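Local coordinates for DltD domain-containing protein (Beauveria bassiana, PDB 7D78) that probably catalyses the closure of a polyketide chain into a medium-ring lactone as a thioesterase of the alpha/beta hydrolase fold, at residues K98-P103 / Y239-W244; S161-E166 / N200-A205; F189-F194 / N232-Q237. One frame throughout, in Å; residues are numbered along the deposited sequence. Where two conformers were deposited one is given.

How the contacts relate
All three contacts tie parts of the cap to each other or to the hydrolase core. Contact 1 lies nearest the centre of the chain and joins the loop before helix 103-118 to helix 238-244, mostly by aliphatic packing. Contact 3 pairs two short cap strands through regular backbone bonds, with Phe189 and Pro192 exposed at its margin. Contact 2 is the most buried, two loops meeting by one backbone bond and close side-chain fitting. Strand 234-235 runs on into helix 238-244, and Asn99 O meets Ala235 N between contacts 1 and 3. Tyr239 links contacts 1 and 2, its O bonded by Tyr163 OH, while Asn200 ND2 makes a weak bond to Pro193 O of contact 3.

Contact 1 of 3, residues K98-P103 / Y239-W244; sequences KNLIDP and YQKLAW
Lys241 leaves its helix with CG opposite the carbonyl carbon (chi1 -51°) and bends at chi2 (-52°), which brings its methylenes across the side chain of Asp102. Asp102 meets it from the loop with its carboxylate swung away from its own backbone N (chi1 -176°). The two side chains slant across each other: Lys241 CG stands 3.9 Å from Asp102 CB, and further out Asp102 OD2 lies 3.8 Å from Lys241 CD. The charged ends do not close into a salt bridge, since Asp102 OD2 and Lys241 NZ remain 4.4 Å apart, although the opposite charges probably still attract. Each end has work elsewhere. Lys241 NZ forms a salt bridge with Glu108 of the second subunit, which also accepts a bond from Trp244 NE1, and Asp102 OD1 takes weak bonds from the backbone N atoms of Leu104 and Gln105. Asp102 is thus the N-cap of helix 103-118, one of the helices flanking the central sheet of the alpha/beta hydrolase fold. Helix 238-244 belongs to the cap, inserted between strands 150-156 and 259-264, where lids of this fold are commonly found. Closer to the backbone, Lys241 CB covers the carbonyl of Ile101 at 3.8 Å from its O, a buried oxygen with no polar partner in the model. Leu100 brings its CD1 methyl across the lysine chain at about a right angle, 4.2 Å from Lys241 CG. Nearer the helix backbone, the Pro103 ring meets two helix residues: its CD is 4.0 Å from Lys241 CB, and both CD and CG are 4.1 Å from Leu242 CD2. Phe135 of helix 135-146 packs against Ile101, Pro103 and Leu242.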
loop_
_atom_site.group_PDB
_atom_site.type_symbol
_atom_site.label_atom_id
_atom_site.label_comp_id
_atom_site.label_asym_id
_atom_site.label_seq_id
_atom_site.Cartn_x
_atom_site.Cartn_y
_atom_site.Cartn_z
ATOM N N LYS A 98 -0.386 -7.033 16.800
ATOM C CA LYS A 98 1.039 -7.155 17.065
ATOM C C LYS A 98 1.739 -7.889 15.926
ATOM O O LYS A 98 1.190 -8.828 15.348
ATOM C CB LYS A 98 1.258 -7.885 18.393
ATOM C CG LYS A 98 0.664 -7.134 19.593
ATOM C CD LYS A 98 1.481 -5.906 19.889
ATOM C CE LYS A 98 0.688 -4.881 20.710
ATOM N NZ LYS A 98 1.513 -3.658 20.911
ATOM N N ASN A 99 2.949 -7.431 15.596
ATOM C CA ASN A 99 3.784 -8.036 14.554
ATOM C C ASN A 99 3.029 -8.195 13.242
ATOM O O ASN A 99 3.155 -9.208 12.547
ATOM C CB ASN A 99 4.355 -9.376 15.019
ATOM C CG ASN A 99 5.021 -9.260 16.364
ATOM O OD1 ASN A 99 4.375 -9.433 17.402
ATOM N ND2 ASN A 99 6.313 -8.910 16.364
ATOM N N LEU A 100 2.247 -7.177 12.895
ATOM C CA LEU A 100 1.659 -7.052 11.566
ATOM C C LEU A 100 2.565 -6.099 10.794
ATOM O O LEU A 100 2.531 -4.886 11.007
ATOM C CB LEU A 100 0.218 -6.556 11.646
ATOM C CG LEU A 100 -0.511 -6.190 10.334
ATOM C CD1 LEU A 100 -0.105 -7.064 9.175
ATOM C CD2 LEU A 100 -2.021 -6.274 10.518
ATOM N N ILE A 101 3.370 -6.634 9.889
ATOM C CA ILE A 101 4.415 -5.842 9.247
ATOM C C ILE A 101 3.863 -5.261 7.948
ATOM O O ILE A 101 3.699 -5.972 6.953
ATOM C CB ILE A 101 5.676 -6.675 9.013
ATOM C CG1 ILE A 101 6.345 -6.963 10.360
ATOM C CG2 ILE A 101 6.642 -5.945 8.097
ATOM C CD1 ILE A 101 7.218 -8.172 10.353
ATOM N N ASP A 102 3.562 -3.960 7.970
ATOM C CA ASP A 102 3.030 -3.228 6.826
ATOM C C ASP A 102 4.147 -2.297 6.384
ATOM O O ASP A 102 4.363 -1.249 7.013
ATOM C CB ASP A 102 1.768 -2.445 7.199
ATOM C CG ASP A 102 1.125 -1.757 6.012
ATOM O OD1 ASP A 102 1.746 -1.684 4.936
ATOM O OD2 ASP A 102 -0.027 -1.293 6.161
ATOM N N PRO A 103 4.894 -2.641 5.335
ATOM C CA PRO A 103 6.055 -1.815 4.969
ATOM C C PRO A 103 5.670 -0.402 4.599
ATOM O O PRO A 103 6.433 0.530 4.880
ATOM C CB PRO A 103 6.659 -2.570 3.778
ATOM C CG PRO A 103 5.474 -3.330 3.200
ATOM C CD PRO A 103 4.672 -3.747 4.392
ATOM N N TYR A 239 1.356 -10.879 4.997
ATOM C CA TYR A 239 1.506 -11.313 3.617
ATOM C C TYR A 239 0.552 -10.575 2.684
ATOM O O TYR A 239 0.841 -10.439 1.491
ATOM C CB TYR A 239 1.295 -12.821 3.536
ATOM C CG TYR A 239 2.310 -13.607 4.342
ATOM C CD1 TYR A 239 3.621 -13.147 4.496
ATOM C CD2 TYR A 239 1.961 -14.810 4.944
ATOM C CE1 TYR A 239 4.560 -13.882 5.243
ATOM C CE2 TYR A 239 2.876 -15.544 5.678
ATOM C CZ TYR A 239 4.168 -15.089 5.819
ATOM O OH TYR A 239 5.059 -15.847 6.556
ATOM N N GLN A 240 -0.595 -10.117 3.196
ATOM C CA GLN A 240 -1.467 -9.267 2.392
ATOM C C GLN A 240 -0.793 -7.930 2.087
ATOM O O GLN A 240 -0.833 -7.445 0.948
ATOM C CB GLN A 240 -2.797 -9.052 3.116
ATOM C CG GLN A 240 -3.761 -8.104 2.395
ATOM C CD GLN A 240 -4.222 -8.656 1.059
ATOM O OE1 GLN A 240 -3.669 -8.327 -0.004
ATOM N NE2 GLN A 240 -5.225 -9.511 1.101
ATOM N N LYS A 241 -0.167 -7.318 3.096
ATOM C CA LYS A 241 0.557 -6.071 2.867
ATOM C C LYS A 241 1.696 -6.274 1.876
ATOM O O LYS A 241 1.948 -5.417 1.023
ATOM C CB LYS A 241 1.091 -5.527 4.196
ATOM C CG LYS A 241 0.046 -5.428 5.317
ATOM C CD LYS A 241 -1.187 -4.656 4.838
ATOM C CE LYS A 241 -2.303 -4.648 5.882
ATOM N NZ LYS A 241 -3.491 -3.862 5.390
ATOM N N LEU A 242 2.398 -7.404 1.974
ATOM C CA LEU A 242 3.490 -7.670 1.046
ATOM C C LEU A 242 2.978 -7.934 -0.363
ATOM O O LEU A 242 3.698 -7.680 -1.335
ATOM C CB LEU A 242 4.330 -8.857 1.533
ATOM C CG LEU A 242 4.979 -8.684 2.914
ATOM C CD1 LEU A 242 5.874 -9.873 3.217
ATOM C CD2 LEU A 242 5.784 -7.378 2.965
ATOM N N ALA A 243 1.745 -8.439 -0.502
ATOM C CA ALA A 243 1.200 -8.657 -1.839
ATOM C C ALA A 243 0.994 -7.337 -2.566
ATOM O O ALA A 243 1.202 -7.252 -3.780
ATOM C CB ALA A 243 -0.120 -9.425 -1.757
ATOM N N TRP A 244 0.555 -6.311 -1.829
ATOM C CA TRP A 244 0.286 -4.995 -2.397
ATOM C C TRP A 244 1.572 -4.251 -2.740
ATOM O O TRP A 244 1.616 -3.514 -3.731
ATOM C CB TRP A 244 -0.506 -4.144 -1.403
ATOM C CG TRP A 244 -1.896 -4.597 -0.961
ATOM C CD1 TRP A 244 -2.442 -4.414 0.284
ATOM C CD2 TRP A 244 -2.913 -5.238 -1.749
ATOM N NE1 TRP A 244 -3.722 -4.899 0.317
ATOM C CE2 TRP A 244 -4.039 -5.409 -0.912
ATOM C CE3 TRP A 244 -2.987 -5.675 -3.074
ATOM C CZ2 TRP A 244 -5.216 -6.013 -1.357
ATOM C CZ3 TRP A 244 -4.151 -6.265 -3.516
ATOM C CH2 TRP A 244 -5.252 -6.436 -2.656
#

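Contact 2 of 3, residues S161-E166 / N200-A205; sequences SFYQAE and NPIGMA. With NA (sodium ion), chain C.
Ile202 is the main bump of this contact, a branched side chain pushed against the face of the Tyr163 ring. Its CB sits 3.9 Å from the ring centroid and 16° off the normal, a CH-pi contact, while the CG2 methyl reaches over the rim at 3.4 Å from Tyr163 CE2. With CG1 held between the backbone N and the carbonyl carbon (chi1 67°), the other branch is sent toward Phe162, and CD1 ends 4.0 Å from Phe162 CB. The carbonyl oxygen of Phe162 points into the hollow between Ile202 CG1 and Met204 CB, with Phe162 O 3.2 Å from Met204 CB. Phe172 and Leu175 of helix 168-183 also pack on Tyr163. The Ile202 carbonyl receives Gln164 N in a nearly straight bond of 2.9 Å, the donor approaching almost in line with the C=O. The bare CA of Gly203, at the end of a type I turn that starts at Asn200, leaves a shallow place for Gln164, whose extended chain lies over it and carries NE2 to a bond with Ser207 O. Both loops belong to the cap of this alpha/beta hydrolase, the first leading from strand 150-156 into helix 168-183. Asn200 braces the turn from within, its OD1 taking Met204 N on a lone pair in the carbonyl plane at 3.0 Å and its ND2 giving a bond to Met204 O. Met204 lies beside Phe162, its CE methyl at the edge of that ring, near its plane, 4.2 Å from Phe162 CD1. Trp245 also meets the Phe162 ring, and Phe60 touches Met204. One water bridges Ser161 O and Ala205 N. Beyond the packed region, Glu166 O binds a sodium ion at 2.8 Å, in a site that also includes Lys170.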
loop_
_atom_site.group_PDB
_atom_site.type_symbol
_atom_site.label_atom_id
_atom_site.label_comp_id
_atom_site.label_asym_id
_atom_site.label_seq_id
_atom_site.Cartn_x
_atom_site.Cartn_y
_atom_site.Cartn_z
ATOM N N SER A 161 11.723 -8.527 -3.236
ATOM C CA SER A 161 10.625 -9.376 -3.680
ATOM C C SER A 161 10.325 -10.369 -2.565
ATOM O O SER A 161 11.158 -10.596 -1.680
ATOM C CB SER A 161 10.958 -10.112 -4.986
ATOM O OG SER A 161 12.100 -10.936 -4.808
ATOM N N PHE A 162 9.126 -10.963 -2.615
ATOM C CA PHE A 162 8.638 -11.730 -1.467
ATOM C C PHE A 162 7.898 -13.012 -1.834
ATOM O O PHE A 162 8.038 -14.020 -1.137
ATOM C CB PHE A 162 7.753 -10.826 -0.605
ATOM C CG PHE A 162 8.476 -9.603 -0.132
ATOM C CD1 PHE A 162 9.309 -9.670 0.982
ATOM C CD2 PHE A 162 8.414 -8.423 -0.857
ATOM C CE1 PHE A 162 10.031 -8.565 1.402
ATOM C CE2 PHE A 162 9.127 -7.308 -0.448
ATOM C CZ PHE A 162 9.933 -7.379 0.687
ATOM N N TYR A 163 7.110 -12.984 -2.904
ATOM C CA TYR A 163 6.288 -14.121 -3.292
ATOM C C TYR A 163 7.022 -15.004 -4.295
ATOM O O TYR A 163 7.599 -14.505 -5.263
ATOM C CB TYR A 163 4.975 -13.636 -3.907
ATOM C CG TYR A 163 3.887 -13.356 -2.899
ATOM C CD1 TYR A 163 3.856 -12.159 -2.185
ATOM C CD2 TYR A 163 2.878 -14.290 -2.665
ATOM C CE1 TYR A 163 2.850 -11.904 -1.259
ATOM C CE2 TYR A 163 1.868 -14.043 -1.758
ATOM C CZ TYR A 163 1.856 -12.848 -1.055
ATOM O OH TYR A 163 0.850 -12.625 -0.147
ATOM N N GLN A 164 6.986 -16.313 -4.067
ATOM C CA GLN A 164 7.263 -17.286 -5.114
ATOM C C GLN A 164 5.959 -17.544 -5.851
ATOM O O GLN A 164 4.934 -17.816 -5.218
ATOM C CB GLN A 164 7.819 -18.590 -4.526
ATOM C CG GLN A 164 9.220 -18.436 -3.916
ATOM C CD GLN A 164 9.679 -19.678 -3.162
ATOM O OE1 GLN A 164 9.139 -20.762 -3.343
ATOM N NE2 GLN A 164 10.676 -19.514 -2.307
ATOM N N ALA A 165 5.992 -17.457 -7.183
ATOM C CA ALA A 165 4.743 -17.465 -7.943
ATOM C C ALA A 165 3.926 -18.728 -7.699
ATOM O O ALA A 165 2.691 -18.673 -7.675
ATOM C CB ALA A 165 5.033 -17.301 -9.438
ATOM N N GLU A 166 4.586 -19.868 -7.496
ATOM C CA GLU A 166 3.853 -21.118 -7.342
ATOM C C GLU A 166 3.093 -21.198 -6.023
ATOM O O GLU A 166 2.175 -22.019 -5.898
ATOM C CB GLU A 166 4.814 -22.298 -7.475
ATOM C CG GLU A 166 5.948 -22.298 -6.458
ATOM C CD GLU A 166 7.246 -21.675 -6.982
ATOM O OE1 GLU A 166 8.327 -22.150 -6.560
ATOM O OE2 GLU A 166 7.195 -20.712 -7.793
ATOM N N ASN A 200 7.997 -20.579 4.657
ATOM C CA ASN A 200 6.851 -19.776 5.052
ATOM C C ASN A 200 5.865 -19.786 3.894
ATOM O O ASN A 200 6.213 -20.195 2.777
ATOM C CB ASN A 200 7.277 -18.349 5.432
ATOM C CG ASN A 200 8.080 -17.674 4.347
ATOM O OD1 ASN A 200 7.575 -17.430 3.254
ATOM N ND2 ASN A 200 9.339 -17.359 4.645
ATOM N N PRO A 201 4.614 -19.357 4.130
ATOM C CA PRO A 201 3.561 -19.592 3.126
ATOM C C PRO A 201 3.766 -18.899 1.794
ATOM O O PRO A 201 3.224 -19.375 0.785
ATOM C CB PRO A 201 2.297 -19.078 3.828
ATOM C CG PRO A 201 2.574 -19.302 5.266
ATOM C CD PRO A 201 4.035 -18.943 5.421
ATOM N N ILE A 202 4.482 -17.773 1.736
ATOM C CA ILE A 202 4.623 -17.078 0.454
ATOM C C ILE A 202 5.969 -17.341 -0.208
ATOM O O ILE A 202 6.165 -16.944 -1.369
ATOM C CB ILE A 202 4.391 -15.554 0.592
ATOM C CG1 ILE A 202 5.494 -14.896 1.412
ATOM C CG2 ILE A 202 3.019 -15.261 1.220
ATOM C CD1 ILE A 202 5.392 -13.348 1.438
ATOM N N GLY A 203 6.895 -17.998 0.485
ATOM C CA GLY A 203 8.200 -18.285 -0.088
ATOM C C GLY A 203 9.202 -17.149 -0.026
ATOM O O GLY A 203 10.059 -17.045 -0.910
ATOM N N MET A 204 9.147 -16.304 1.003
ATOM C CA MET A 204 9.997 -15.119 1.025
ATOM C C MET A 204 11.338 -15.416 1.684
ATOM O O MET A 204 11.459 -16.325 2.510
ATOM C CB MET A 204 9.309 -13.963 1.764
ATOM C CG MET A 204 9.005 -14.237 3.234
ATOM S SD MET A 204 8.424 -12.771 4.161
ATOM C CE MET A 204 9.983 -11.933 4.437
ATOM N N ALA A 205 12.347 -14.633 1.293
ATOM C CA ALA A 205 13.603 -14.499 2.043
ATOM C C ALA A 205 14.325 -15.834 2.211
ATOM O O ALA A 205 14.822 -16.161 3.292
ATOM C CB ALA A 205 13.369 -13.842 3.404
HETATM NA NA NA C . -0.420 -21.693 -4.850
HETATM O O HOH W 1 11.946 -13.177 -1.104
#

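Contact 3 of 3, residues F189-F194 / N232-Q237; sequences FMLPPF and NKIALQ
Strands 190-191 and 234-235 form a short two-stranded antiparallel sheet, with Leu191 and Ile234 as the hydrogen-bonded pair and Met190 and Ala235 as the non-hydrogen-bonded one. This ribbon lies in the cap of the alpha/beta hydrolase fold and joins chain from both sides of helix 210-220. Leu191 N to Ile234 O (3.0 Å) and Ile234 N to Leu191 O (2.8 Å) close one ring of bonds, and Leu236 N adds a nearly straight one to Phe189 O. On one face Met190 folds back on itself through successive turns at chi2 (-69°) and chi3 (-74°). Its sulfur comes to rest 3.6 Å from Ala235 CA, and its CE methyl lies against the extended Lys233 chain, 3.7 Å from CD. The opposite face is aliphatic: Leu191 CD2 wedges between Ile234 CG1 and Leu236 CD1, at 3.9 Å from each, and Tyr239 covers both Leu191 and Ile234. Pro193 extends this row, its CG against Ile234 CG2. At the Phe189 end, Leu236 CB meets the ring at its edge and in its plane, while Gln174 and Asp178 of helix 168-183 touch Leu236. At the other end, a water gives a 2.7 Å bond to Asn232 OD1 and accepts one from Phe194 N.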
loop_
_atom_site.group_PDB
_atom_site.type_symbol
_atom_site.label_atom_id
_atom_site.label_comp_id
_atom_site.label_asym_id
_atom_site.label_seq_id
_atom_site.Cartn_x
_atom_site.Cartn_y
_atom_site.Cartn_z
ATOM N N PHE A 189 -4.554 -14.734 12.764
ATOM C CA PHE A 189 -3.686 -15.900 12.777
ATOM C C PHE A 189 -2.222 -15.458 12.820
ATOM O O PHE A 189 -1.811 -14.552 12.084
ATOM C CB PHE A 189 -3.964 -16.771 11.551
ATOM C CG PHE A 189 -3.143 -18.033 11.499
ATOM C CD1 PHE A 189 -3.416 -19.090 12.347
ATOM C CD2 PHE A 189 -2.102 -18.160 10.592
ATOM C CE1 PHE A 189 -2.666 -20.255 12.292
ATOM C CE2 PHE A 189 -1.341 -19.323 10.537
ATOM C CZ PHE A 189 -1.628 -20.370 11.390
ATOM N N MET A 190 -1.442 -16.085 13.704
ATOM C CA MET A 190 -0.020 -15.819 13.859
ATOM C C MET A 190 0.799 -17.042 13.459
ATOM O O MET A 190 0.354 -18.184 13.597
ATOM C CB MET A 190 0.326 -15.437 15.302
ATOM C CG MET A 190 -0.549 -14.366 15.896
ATOM S SD MET A 190 -0.249 -12.785 15.097
ATOM C CE MET A 190 1.337 -12.317 15.783
ATOM N N LEU A 191 2.018 -16.796 12.984
ATOM C CA LEU A 191 2.923 -17.886 12.646
ATOM C C LEU A 191 4.351 -17.377 12.743
ATOM O O LEU A 191 4.584 -16.174 12.577
ATOM C CB LEU A 191 2.640 -18.427 11.236
ATOM C CG LEU A 191 3.047 -17.558 10.026
ATOM C CD1 LEU A 191 2.959 -18.382 8.764
ATOM C CD2 LEU A 191 2.172 -16.314 9.881
ATOM N N PRO A 192 5.322 -18.251 13.001
ATOM C CA PRO A 192 6.723 -17.855 12.871
ATOM C C PRO A 192 7.017 -17.464 11.436
ATOM O O PRO A 192 6.539 -18.129 10.506
ATOM C CB PRO A 192 7.504 -19.125 13.267
ATOM C CG PRO A 192 6.504 -20.050 13.869
ATOM C CD PRO A 192 5.183 -19.696 13.261
ATOM N N PRO A 193 7.774 -16.385 11.211
ATOM C CA PRO A 193 8.114 -16.005 9.828
ATOM C C PRO A 193 8.903 -17.071 9.085
ATOM O O PRO A 193 8.940 -17.043 7.846
ATOM C CB PRO A 193 8.954 -14.728 9.993
ATOM C CG PRO A 193 8.904 -14.361 11.437
ATOM C CD PRO A 193 8.370 -15.494 12.223
ATOM N N PHE A 194 9.569 -17.978 9.805
ATOM C CA PHE A 194 10.305 -19.090 9.211
ATOM C C PHE A 194 10.119 -20.311 10.103
ATOM O O PHE A 194 10.433 -20.255 11.296
ATOM C CB PHE A 194 11.798 -18.757 9.058
ATOM C CG PHE A 194 12.061 -17.474 8.309
ATOM C CD1 PHE A 194 12.146 -16.272 8.982
ATOM C CD2 PHE A 194 12.226 -17.478 6.929
ATOM C CE1 PHE A 194 12.380 -15.086 8.302
ATOM C CE2 PHE A 194 12.460 -16.294 6.242
ATOM C CZ PHE A 194 12.539 -15.097 6.936
ATOM N N ASN A 232 8.858 -14.089 18.203
ATOM C CA ASN A 232 9.208 -14.801 16.971
ATOM C C ASN A 232 7.941 -15.269 16.246
ATOM O O ASN A 232 7.717 -16.450 15.981
ATOM C CB ASN A 232 10.149 -15.962 17.276
ATOM C CG ASN A 232 10.662 -16.645 16.021
ATOM O OD1 ASN A 232 10.700 -16.050 14.946
ATOM N ND2 ASN A 232 11.065 -17.903 16.158
ATOM N N LYS A 233 7.094 -14.292 15.928
ATOM C CA LYS A 233 5.835 -14.566 15.252
ATOM C C LYS A 233 5.426 -13.318 14.491
ATOM O O LYS A 233 5.781 -12.207 14.884
ATOM C CB LYS A 233 4.728 -14.965 16.244
ATOM C CG LYS A 233 4.440 -13.904 17.325
ATOM C CD LYS A 233 3.292 -14.322 18.267
ATOM C CE LYS A 233 2.977 -13.209 19.283
ATOM N NZ LYS A 233 1.826 -13.540 20.187
ATOM N N ILE A 234 4.691 -13.514 13.384
ATOM C CA ILE A 234 4.076 -12.406 12.661
ATOM C C ILE A 234 2.605 -12.719 12.435
ATOM O O ILE A 234 2.185 -13.879 12.420
ATOM C CB ILE A 234 4.761 -12.120 11.302
ATOM C CG1 ILE A 234 4.723 -13.381 10.409
ATOM C CG2 ILE A 234 6.182 -11.608 11.514
ATOM C CD1 ILE A 234 5.096 -13.130 8.948
ATOM N N ALA A 235 1.820 -11.663 12.241
ATOM C CA ALA A 235 0.462 -11.837 11.745
ATOM C C ALA A 235 0.503 -12.301 10.294
ATOM O O ALA A 235 1.226 -11.726 9.473
ATOM C CB ALA A 235 -0.319 -10.527 11.850
ATOM N N LEU A 236 -0.276 -13.339 9.973
ATOM C CA LEU A 236 -0.386 -13.777 8.583
ATOM C C LEU A 236 -0.759 -12.627 7.645
ATOM O O LEU A 236 -0.306 -12.591 6.491
ATOM C CB LEU A 236 -1.418 -14.909 8.466
ATOM C CG LEU A 236 -1.517 -15.603 7.100
ATOM C CD1 LEU A 236 -0.433 -16.711 6.943
ATOM C CD2 LEU A 236 -2.911 -16.184 6.909
ATOM N N GLN A 237 -1.565 -11.669 8.121
ATOM C CA GLN A 237 -1.994 -10.571 7.252
ATOM C C GLN A 237 -0.829 -9.730 6.751
ATOM O O GLN A 237 -1.011 -8.952 5.805
ATOM C CB GLN A 237 -3.003 -9.678 7.976
ATOM C CG GLN A 237 -4.385 -10.323 8.135
ATOM C CD GLN A 237 -4.991 -10.772 6.799
ATOM O OE1 GLN A 237 -4.850 -10.091 5.782
ATOM N NE2 GLN A 237 -5.672 -11.921 6.810
HETATM O O HOH W 2 -3.341 -12.589 10.483
HETATM O O HOH W 3 10.886 -17.375 12.552
#